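Local coordinates for 3,4-dihydroxy-2-butanone 4-phosphate synthase (Acinetobacter baumannii, PDB 6MNZ), which probably converts D-ribulose 5-phosphate to formate and 3,4-dihydroxy-2-butanone 4-phosphate, a step of riboflavin biosynthesis, using magnesium or manganese, at residues Asp23-Arg27 with Ala318-His322; Arg27-Asp32 with Arg140-Thr144; Gly135-Ala141 with Leu195-Met200. One frame throughout, in Å; residues are numbered along the deposited sequence.

In the fold
Three contacts lie at or near the predicted ribulose 5-phosphate site and the junction of the two domains. The chain leaves strand 19-22 and enters the acidic loop 23-27, which interaction 1 joins to the start of helix 320-336, closing a very long loop. Within that loop lie the other two contacts. Interaction 2 begins at Arg27, the residue it shares with interaction 1, and brings the entry to strand 31-36 against the start of helix 143-153. Interaction 3 begins in the loop 135-141, which overlaps the second segment of interaction 2 at Arg140 and Ala141, and closes on helix 192-202. Interactions 1 and 2 both touch a bound sulfate. Ser321 packs on Ala141 and Ile196, linking interactions 1 and 3.

Interaction 1: residues Asp23-Arg27 with Ala318-His322; sequences DDEDR and AALSH. With SO4 (sulfate ion), chain C.
Asp24 and Asp26 of the loop 23-27 accept backbone N-H groups at the N-terminal end of helix 320-336, where Ala319 holds the N-cap position. The loop lies in the DHBP synthase part of the chain and the helix in the GTP cyclohydrolase II-like part, so the contact joins the two domains. Ser321 N donates to Asp24 OD2 at 2.6 Å, almost straight at 176°, on the syn lone pair of that oxygen. Ala319 N reaches the syn lone pair of Asp26 OD2 at 3.0 Å. The positive end of the helix dipole would favour both carboxylates in charged form. Asp24 CG stands beside its own backbone N (chi1 -80°), which directs the carboxylate at the helix.

Arg27 carries the charged contacts, with a bound sulfate and with Asp23. It donates from NH1 to sulfate O2 and from NH2 to sulfate O4. Its NH1 also makes a weak, long salt bridge to Asp23 OD2, in the guanidinium plane. Asp23 in turn accepts the backbone N-H groups of Glu28 and Glu30. The third hydrogen bond between the two segments joins side chains: Ser321 OG donates to Asp24 OD1 at 2.7 Å, from 53° above the carboxylate plane.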
# COMPACT_ATOMS: atom_id res chain seq x y z
N ASP A 23 -6.40 -2.40 -24.38
CA ASP A 23 -6.84 -2.17 -23.02
C ASP A 23 -7.86 -1.04 -22.99
O ASP A 23 -8.26 -0.49 -24.02
CB ASP A 23 -5.64 -1.85 -22.13
CG ASP A 23 -5.05 -0.48 -22.43
OD1 ASP A 23 -5.18 -0.02 -23.58
OD2 ASP A 23 -4.71 0.22 -21.45
N ASP A 24 -8.37 -0.76 -21.79
CA ASP A 24 -9.43 0.23 -21.64
C ASP A 24 -9.00 1.56 -22.25
O ASP A 24 -7.84 1.97 -22.14
CB ASP A 24 -9.78 0.42 -20.16
CG ASP A 24 -10.69 -0.68 -19.64
OD1 ASP A 24 -10.77 -1.74 -20.30
OD2 ASP A 24 -11.35 -0.46 -18.61
N GLU A 25 -9.94 2.22 -22.93
CA GLU A 25 -9.61 3.46 -23.63
C GLU A 25 -9.04 4.50 -22.68
O GLU A 25 -8.35 5.42 -23.13
CB GLU A 25 -10.87 4.00 -24.32
CG GLU A 25 -10.75 5.41 -24.89
CD GLU A 25 -12.10 6.01 -25.22
OE1 GLU A 25 -12.45 7.05 -24.61
OE2 GLU A 25 -12.81 5.45 -26.08
N ASP A 26 -9.28 4.36 -21.37
CA ASP A 26 -8.81 5.33 -20.40
C ASP A 26 -7.62 4.84 -19.57
O ASP A 26 -7.34 5.44 -18.53
CB ASP A 26 -9.96 5.72 -19.47
CG ASP A 26 -10.54 4.54 -18.72
OD1 ASP A 26 -10.75 3.49 -19.36
OD2 ASP A 26 -11.06 4.74 -17.60
N ARG A 27 -7.06 3.67 -19.88
CA ARG A 27 -5.89 3.21 -19.13
C ARG A 27 -4.55 3.46 -19.80
O ARG A 27 -3.93 4.51 -19.56
CB ARG A 27 -6.03 1.71 -18.83
CG ARG A 27 -4.92 1.14 -17.98
CD ARG A 27 -5.05 -0.37 -17.84
NE ARG A 27 -3.88 -0.97 -17.21
CZ ARG A 27 -2.77 -1.33 -17.86
NH1 ARG A 27 -2.70 -1.21 -19.18
NH2 ARG A 27 -1.75 -1.84 -17.18
N ALA A 318 -15.13 5.53 -16.99
CA ALA A 318 -15.37 4.15 -17.39
C ALA A 318 -14.64 3.19 -16.46
O ALA A 318 -15.23 2.65 -15.52
CB ALA A 318 -14.93 3.94 -18.83
N ALA A 319 -13.34 3.00 -16.70
CA ALA A 319 -12.60 1.87 -16.15
C ALA A 319 -13.39 0.57 -16.36
O ALA A 319 -13.84 -0.07 -15.41
CB ALA A 319 -12.28 2.09 -14.68
N LEU A 320 -13.72 0.32 -17.62
CA LEU A 320 -14.64 -0.77 -17.95
C LEU A 320 -14.10 -2.11 -17.47
O LEU A 320 -14.88 -2.99 -17.09
CB LEU A 320 -14.88 -0.80 -19.46
CG LEU A 320 -16.14 -1.49 -19.97
CD1 LEU A 320 -17.39 -0.94 -19.29
CD2 LEU A 320 -16.24 -1.33 -21.48
N SER A 321 -12.78 -2.28 -17.49
CA SER A 321 -12.18 -3.46 -16.87
C SER A 321 -12.59 -3.57 -15.40
O SER A 321 -13.04 -4.62 -14.95
CB SER A 321 -10.66 -3.39 -16.99
OG SER A 321 -10.27 -3.51 -18.35
N HIS A 322 -12.42 -2.48 -14.64
CA HIS A 322 -12.76 -2.51 -13.23
C HIS A 322 -14.25 -2.76 -13.00
O HIS A 322 -14.63 -3.24 -11.93
CB HIS A 322 -12.35 -1.20 -12.56
CG HIS A 322 -12.59 -1.16 -11.09
ND1 HIS A 322 -13.81 -0.84 -10.54
CD2 HIS A 322 -11.79 -1.49 -10.05
CE1 HIS A 322 -13.72 -0.86 -9.23
NE2 HIS A 322 -12.52 -1.29 -8.90
S SO4 C . 0.68 -3.38 -19.69
O1 SO4 C . 0.42 -4.70 -19.12
O2 SO4 C . -0.51 -2.93 -20.42
O3 SO4 C . 1.81 -3.47 -20.61
O4 SO4 C . 0.98 -2.42 -18.64

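Interaction 2: residues Arg27-Asp32 with Arg140-Thr144; sequences RENEGD and RAGHT. With SO4 (sulfate ion), chain C.
His143 reaches from the start of helix 143-153 toward residues 27-32, the loop and first residues of strand 31-36, within the predicted ribulose 5-phosphate site. The one hydrogen bond across the segments runs from His143 NE2 to Glu30 O at 3.0 Å. The oxygen lies in the ring plane, but the donor stands 52° above the carbonyl plane. His143 CG is anti to its carbonyl carbon (chi1 -56°), and this carries the ring across to the loop.

Two carboxylates pack around that ring. Asp32 stacks on one face, nearly parallel, with Asp32 OD1 3.4 Å from His143 NE2 but not hydrogen-bonded to it. Glu28 OE2 comes to the ring edge, 3.1 Å from His143 CE1. Arg27 has Gly142 CA and Ala141 O over one guanidinium face, and its NH2 lies over a face of the Arg140 guanidinium.

The sulfate, probably from the crystallisation liquor, is held by several donors. His143 N and ND1 both donate to its O2; His143 ND1 lies 2.8 Å from sulfate O2. Thr144 N and OG1 both bind O1, and Thr144 N lies 2.7 Å from sulfate O1. This is consistent with a place for the substrate phosphate. Arg140 also faces the anion, but its modelled approach is too close to interpret. Its NE pairs with Glu145. By prediction Glu28 binds both metals and His143 one of them.

The contact sits beside strand 160-164, where Glu30 and Asp32 touch Glu164 and His143 touches Ile162. Helix 192-202 packs on Ala141 and His143 through Ile192, and helix 320-336 touches Ala141.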
# COMPACT_ATOMS: atom_id res chain seq x y z
N ARG A 27 -7.06 3.67 -19.88
CA ARG A 27 -5.89 3.21 -19.13
C ARG A 27 -4.55 3.46 -19.80
O ARG A 27 -3.93 4.51 -19.56
CB ARG A 27 -6.03 1.71 -18.83
CG ARG A 27 -4.92 1.14 -17.98
CD ARG A 27 -5.05 -0.37 -17.84
NE ARG A 27 -3.88 -0.97 -17.21
CZ ARG A 27 -2.77 -1.33 -17.86
NH1 ARG A 27 -2.70 -1.21 -19.18
NH2 ARG A 27 -1.75 -1.84 -17.18
N GLU A 28 -4.31 2.74 -20.89
CA GLU A 28 -3.23 3.03 -21.83
C GLU A 28 -3.75 3.38 -23.20
O GLU A 28 -3.19 4.26 -23.87
CB GLU A 28 -2.28 1.84 -21.96
CG GLU A 28 -1.43 1.51 -20.74
CD GLU A 28 -0.48 0.35 -21.00
OE1 GLU A 28 0.36 0.05 -20.13
OE2 GLU A 28 -0.60 -0.28 -22.07
N ASN A 29 -4.84 2.73 -23.63
CA ASN A 29 -5.49 3.05 -24.90
C ASN A 29 -4.56 2.72 -26.07
O ASN A 29 -4.37 3.52 -26.98
CB ASN A 29 -5.92 4.51 -24.93
CG ASN A 29 -6.91 4.80 -26.03
OD1 ASN A 29 -7.61 3.91 -26.50
ND2 ASN A 29 -6.87 6.03 -26.54
N GLU A 30 -4.02 1.50 -26.05
CA GLU A 30 -3.08 1.04 -27.05
C GLU A 30 -3.49 -0.34 -27.54
O GLU A 30 -4.06 -1.14 -26.79
CB GLU A 30 -1.65 1.01 -26.50
CG GLU A 30 -1.08 2.39 -26.18
CD GLU A 30 0.33 2.33 -25.62
OE1 GLU A 30 0.78 1.23 -25.23
OE2 GLU A 30 0.96 3.40 -25.49
N GLY A 31 -3.01 -0.68 -28.74
CA GLY A 31 -3.16 -2.01 -29.29
C GLY A 31 -1.81 -2.71 -29.35
O GLY A 31 -0.80 -2.09 -29.70
N ASP A 32 -1.79 -3.95 -28.89
CA ASP A 32 -0.61 -4.80 -28.95
C ASP A 32 -0.91 -6.01 -29.82
O ASP A 32 -1.86 -6.75 -29.55
CB ASP A 32 -0.19 -5.27 -27.55
CG ASP A 32 0.34 -4.14 -26.69
OD1 ASP A 32 -0.12 -2.99 -26.87
OD2 ASP A 32 1.08 -4.43 -25.73
N ARG A 140 -5.31 -6.88 -12.46
CA ARG A 140 -4.72 -5.87 -13.33
C ARG A 140 -5.15 -6.15 -14.76
O ARG A 140 -4.79 -7.18 -15.33
CB ARG A 140 -3.20 -5.86 -13.22
CG ARG A 140 -2.56 -4.59 -13.76
CD ARG A 140 -1.05 -4.72 -13.88
NE ARG A 140 -0.63 -4.81 -15.28
CZ ARG A 140 0.48 -4.26 -15.77
NH1 ARG A 140 1.39 -3.76 -14.94
NH2 ARG A 140 0.81 -4.47 -17.03
N ALA A 141 -5.79 -5.16 -15.38
CA ALA A 141 -6.25 -5.28 -16.77
C ALA A 141 -5.23 -4.69 -17.74
O ALA A 141 -5.56 -3.88 -18.60
CB ALA A 141 -7.60 -4.60 -16.92
N GLY A 142 -3.99 -5.18 -17.66
CA GLY A 142 -2.95 -4.79 -18.58
C GLY A 142 -2.73 -5.80 -19.69
O GLY A 142 -3.06 -6.98 -19.55
N HIS A 143 -2.02 -5.36 -20.73
CA HIS A 143 -1.64 -6.28 -21.80
C HIS A 143 -0.77 -7.42 -21.27
O HIS A 143 -0.73 -8.50 -21.87
CB HIS A 143 -0.89 -5.53 -22.90
CG HIS A 143 -1.66 -4.38 -23.48
ND1 HIS A 143 -1.56 -3.10 -22.97
CD2 HIS A 143 -2.41 -4.28 -24.59
CE1 HIS A 143 -2.29 -2.28 -23.71
NE2 HIS A 143 -2.76 -2.96 -24.73
N THR A 144 0.02 -7.15 -20.23
CA THR A 144 0.87 -8.18 -19.65
C THR A 144 0.04 -9.36 -19.16
O THR A 144 0.26 -10.51 -19.56
CB THR A 144 1.69 -7.59 -18.50
OG1 THR A 144 2.51 -6.52 -19.00
CG2 THR A 144 2.58 -8.66 -17.85
S SO4 C . 0.68 -3.38 -19.69
O1 SO4 C . 0.42 -4.70 -19.12
O2 SO4 C . -0.51 -2.93 -20.42
O3 SO4 C . 1.81 -3.47 -20.61
O4 SO4 C . 0.98 -2.42 -18.64

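Interaction 3: residues Gly135-Ala141 with Leu195-Met200; sequences GGVLHRA and LIHYRM
Arg199 NH1 meets Gly135 O in a weak bond, 3.3 Å long and bent to 125°. Its stronger partner is Asp149 OD2 of helix 143-153, in a salt bridge, while Arg199 NE pairs with Glu203. Val137 N also donates to that Asp149 oxygen, so one carboxylate oxygen ties the loop 135-141 to helix 192-202. A bend at chi3 (59°) brings Arg199 NH1 to Gly135 O and the guanidinium face to Leu138.

Apolar contacts fill in around this polar group. Leu138 crosses Arg199 at about a right angle and sets CG and CD1 over one face of the guanidinium, with Leu138 CG 4.2 Å from Arg199 CZ. The other methyl, Leu138 CD2, lies 3.9 Å from Met200 SD. Val137 CG1 lies 4.0 Å from Ile196 CD1, and Val137 CG2 is 4.3 Å from Leu195 CD2. Ile196 CD1 also reaches Ala141 CB at 3.9 Å.

Leu195 rests on Leu150 and Leu153 of helix 143-153, while Ile196 touches Tyr324 and Met200 touches Gln332 of helix 320-336. This is buried loop-on-helix packing in the DHBP synthase domain: loop 135-141 lies on helix 192-202 and ends at Arg140 and Ala141 of the predicted ribulose 5-phosphate site.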
# COMPACT_ATOMS: atom_id res chain seq x y z
N GLY A 135 -3.40 -13.52 -10.32
CA GLY A 135 -4.71 -13.80 -10.86
C GLY A 135 -4.92 -13.37 -12.29
O GLY A 135 -6.03 -13.48 -12.81
N GLY A 136 -3.89 -12.82 -12.93
CA GLY A 136 -4.02 -12.45 -14.33
C GLY A 136 -4.93 -11.25 -14.49
O GLY A 136 -5.00 -10.36 -13.64
N VAL A 137 -5.74 -11.30 -15.55
CA VAL A 137 -6.55 -10.17 -15.97
C VAL A 137 -7.71 -9.98 -14.99
O VAL A 137 -8.50 -9.03 -15.12
CB VAL A 137 -7.05 -10.38 -17.41
CG1 VAL A 137 -8.02 -9.31 -17.82
CG2 VAL A 137 -5.88 -10.41 -18.37
N LEU A 138 -7.78 -10.82 -13.96
CA LEU A 138 -8.82 -10.65 -12.95
C LEU A 138 -8.63 -9.35 -12.17
O LEU A 138 -9.59 -8.85 -11.57
CB LEU A 138 -8.82 -11.83 -11.98
CG LEU A 138 -9.21 -13.18 -12.56
CD1 LEU A 138 -8.97 -14.27 -11.52
CD2 LEU A 138 -10.65 -13.18 -13.03
N HIS A 139 -7.39 -8.92 -11.98
CA HIS A 139 -7.07 -7.84 -11.06
C HIS A 139 -6.40 -6.66 -11.73
O HIS A 139 -6.90 -5.53 -11.64
CB HIS A 139 -6.18 -8.38 -9.93
CG HIS A 139 -6.68 -9.65 -9.32
ND1 HIS A 139 -7.90 -9.74 -8.70
CD2 HIS A 139 -6.18 -10.91 -9.36
CE1 HIS A 139 -8.13 -11.00 -8.36
NE2 HIS A 139 -7.08 -11.72 -8.71
N ARG A 140 -5.31 -6.88 -12.46
CA ARG A 140 -4.72 -5.87 -13.33
C ARG A 140 -5.15 -6.15 -14.76
O ARG A 140 -4.79 -7.18 -15.33
CB ARG A 140 -3.20 -5.86 -13.22
CG ARG A 140 -2.56 -4.59 -13.76
CD ARG A 140 -1.05 -4.72 -13.88
NE ARG A 140 -0.63 -4.81 -15.28
CZ ARG A 140 0.48 -4.26 -15.77
NH1 ARG A 140 1.39 -3.76 -14.94
NH2 ARG A 140 0.81 -4.47 -17.03
N ALA A 141 -5.79 -5.16 -15.38
CA ALA A 141 -6.25 -5.28 -16.77
C ALA A 141 -5.23 -4.69 -17.74
O ALA A 141 -5.56 -3.88 -18.60
CB ALA A 141 -7.60 -4.60 -16.92
N LEU A 195 -12.04 -9.85 -22.50
CA LEU A 195 -11.43 -11.04 -21.92
C LEU A 195 -11.75 -11.17 -20.43
O LEU A 195 -11.93 -12.29 -19.93
CB LEU A 195 -9.92 -11.03 -22.14
CG LEU A 195 -9.19 -12.32 -21.79
CD1 LEU A 195 -9.65 -13.47 -22.67
CD2 LEU A 195 -7.68 -12.13 -21.91
N ILE A 196 -11.75 -10.05 -19.70
CA ILE A 196 -12.23 -10.07 -18.32
C ILE A 196 -13.59 -10.76 -18.25
O ILE A 196 -13.79 -11.70 -17.47
CB ILE A 196 -12.31 -8.64 -17.76
CG1 ILE A 196 -10.92 -8.07 -17.56
CG2 ILE A 196 -13.07 -8.64 -16.43
CD1 ILE A 196 -10.88 -6.59 -17.26
N HIS A 197 -14.55 -10.27 -19.03
CA HIS A 197 -15.91 -10.78 -18.94
C HIS A 197 -15.99 -12.24 -19.36
O HIS A 197 -16.70 -13.02 -18.73
CB HIS A 197 -16.83 -9.92 -19.80
CG HIS A 197 -18.28 -10.29 -19.68
ND1 HIS A 197 -18.99 -10.18 -18.51
CD2 HIS A 197 -19.15 -10.75 -20.61
CE1 HIS A 197 -20.23 -10.59 -18.70
NE2 HIS A 197 -20.36 -10.91 -19.97
N TYR A 198 -15.17 -12.65 -20.33
CA TYR A 198 -15.13 -14.06 -20.71
C TYR A 198 -14.71 -14.93 -19.53
O TYR A 198 -15.38 -15.91 -19.20
CB TYR A 198 -14.19 -14.25 -21.89
CG TYR A 198 -14.11 -15.68 -22.37
CD1 TYR A 198 -14.94 -16.14 -23.39
CD2 TYR A 198 -13.18 -16.57 -21.84
CE1 TYR A 198 -14.91 -17.45 -23.80
CE2 TYR A 198 -13.15 -17.89 -22.24
CZ TYR A 198 -14.02 -18.33 -23.21
OH TYR A 198 -14.01 -19.64 -23.60
N ARG A 199 -13.59 -14.59 -18.90
CA ARG A 199 -13.11 -15.37 -17.76
C ARG A 199 -14.15 -15.43 -16.66
O ARG A 199 -14.28 -16.46 -15.98
CB ARG A 199 -11.80 -14.77 -17.23
CG ARG A 199 -10.62 -14.91 -18.17
CD ARG A 199 -9.29 -14.78 -17.42
NE ARG A 199 -9.16 -15.79 -16.38
CZ ARG A 199 -8.13 -15.86 -15.54
NH1 ARG A 199 -7.16 -14.96 -15.59
NH2 ARG A 199 -8.14 -16.76 -14.56
N MET A 200 -14.84 -14.32 -16.41
CA MET A 200 -15.87 -14.31 -15.37
C MET A 200 -17.07 -15.17 -15.74
O MET A 200 -17.78 -15.63 -14.85
CB MET A 200 -16.32 -12.87 -15.10
CG MET A 200 -15.23 -11.97 -14.54
SD MET A 200 -14.55 -12.56 -12.97
CE MET A 200 -14.16 -11.00 -12.17